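Local structure of CaaX farnesyltransferase beta subunit Ram1 (Aspergillus fumigatus, 4L9P) at the interface of chains B and A. The protein forms the zinc-binding, peptide-binding beta subunit of a protein farnesyltransferase, which transfers a farnesyl group to the cysteine of C-terminal CaaX motifs. Numbering follows the deposited sequence. Chains: chain A, CaaX farnesyltransferase beta subunit Ram1; chain B, CaaX farnesyltransferase alpha subunit Ram2.

The interface of chains B and A. Residues chain B 341; chain A 75-76, 350-351, 402, 405.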
loop_
_atom_site.group_PDB
_atom_site.type_symbol
_atom_site.label_atom_id
_atom_site.label_comp_id
_atom_site.label_asym_id
_atom_site.label_seq_id
_atom_site.Cartn_x
_atom_site.Cartn_y
_atom_site.Cartn_z
ATOM N N ILE B 341 14.097 15.770 -9.618
ATOM C CA ILE B 341 13.592 14.438 -9.990
ATOM C C ILE B 341 12.109 14.491 -10.383
ATOM O O ILE B 341 11.597 13.554 -11.028
ATOM C CB ILE B 341 13.849 13.417 -8.822
ATOM C CG1 ILE B 341 13.824 11.993 -9.339
ATOM C CG2 ILE B 341 12.773 13.563 -7.711
ATOM C CD1 ILE B 341 14.962 11.655 -10.287
ATOM N N LEU A 75 22.515 14.864 -10.696
ATOM C CA LEU A 75 21.327 14.716 -9.833
ATOM C C LEU A 75 21.419 13.411 -9.027
ATOM O O LEU A 75 20.863 13.319 -7.921
ATOM C CB LEU A 75 20.072 14.666 -10.746
ATOM C CG LEU A 75 18.719 14.491 -10.057
ATOM C CD1 LEU A 75 18.457 15.713 -9.149
ATOM C CD2 LEU A 75 17.605 14.361 -11.154
ATOM N N PHE A 76 22.077 12.395 -9.583
ATOM C CA PHE A 76 22.170 11.093 -8.908
ATOM C C PHE A 76 23.499 10.863 -8.206
ATOM O O PHE A 76 23.779 9.750 -7.750
ATOM C CB PHE A 76 21.912 9.987 -9.943
ATOM C CG PHE A 76 20.603 10.147 -10.605
ATOM C CD1 PHE A 76 19.440 9.815 -9.869
ATOM C CD2 PHE A 76 20.470 10.617 -11.908
ATOM C CE1 PHE A 76 18.172 9.973 -10.440
ATOM C CE2 PHE A 76 19.204 10.752 -12.491
ATOM C CZ PHE A 76 18.062 10.441 -11.781
ATOM N N TYR A 350 12.503 10.486 -4.674
ATOM C CA TYR A 350 13.622 11.316 -4.128
ATOM C C TYR A 350 14.825 11.304 -5.082
ATOM O O TYR A 350 15.007 10.354 -5.834
ATOM C CB TYR A 350 14.111 10.706 -2.793
ATOM C CG TYR A 350 13.085 10.691 -1.662
ATOM C CD1 TYR A 350 11.848 11.330 -1.742
ATOM C CD2 TYR A 350 13.460 10.074 -0.503
ATOM C CE1 TYR A 350 10.950 11.289 -0.614
ATOM C CE2 TYR A 350 12.568 10.016 0.606
ATOM C CZ TYR A 350 11.346 10.604 0.502
ATOM O OH TYR A 350 10.436 10.592 1.561
ATOM N N ALA A 351 15.641 12.334 -4.968
ATOM C CA ALA A 351 17.000 12.323 -5.589
ATOM C C ALA A 351 17.948 12.608 -4.455
ATOM O O ALA A 351 17.610 13.391 -3.581
ATOM C CB ALA A 351 17.122 13.398 -6.677
ATOM N N SER A 402 10.066 10.274 -12.805
ATOM C CA SER A 402 11.338 10.003 -13.477
ATOM C C SER A 402 11.567 8.510 -13.628
ATOM O O SER A 402 11.963 7.812 -12.673
ATOM C CB SER A 402 12.505 10.648 -12.684
ATOM O OG SER A 402 13.737 10.254 -13.299
ATOM N N GLY A 405 15.261 7.858 -12.795
ATOM C CA GLY A 405 15.553 7.721 -11.363
ATOM C C GLY A 405 15.163 6.365 -10.795
ATOM O O GLY A 405 15.924 5.712 -10.074
#
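The 3-10 turn 340-342 of the alpha subunit, between helices 323-338 and 343-362, inserts B:Ile341 among three segments of the beta subunit: the 3-10 turn 74-76, the loop at A:Tyr350 and A:Ala351, and A:Ser402, just before helix 403-413, with A:Gly405 in its first turn. The isoleucine hides 75 Å² of its surface here, and its branches divide the pocket. CG1 lies anti to the backbone N (chi1 -159°), and a chi2 of 66° then turns CD1 toward A:Phe76 and A:Ser402. The aromatic carbons CE1 and CZ of A:Phe76 meet this methyl, CE1 at 3.6 Å from B:Ile341 CD1. A:Leu75 adds its CD2 methyl 3.9 Å from the same B:Ile341 CD1, an aliphatic group beside the flat ring. The CG2 branch turns instead to the backbone of A:Tyr350 and A:Ala351, while the CB methyl of A:Ala351 packs 3.9 Å from B:Ile341 CB; so short a side chain suits a loop whose backbone lies against the isoleucine. A:Ser402 CB lies 3.5 Å from B:Ile341 O and also packs on CD1, and OG borders the same methyl. That OG accepts a hydrogen bond from A:Gly405 N (2.9 Å, 163°), a helix N-cap that should fix its rotation. A:Gly405, without a side chain, adds little bulk beside CD1. The patch lies at the periphery of the alpha–beta heterodimer, where a turn between C-terminal helices of alpha abuts the outside of the beta subunit's alpha-alpha toroid.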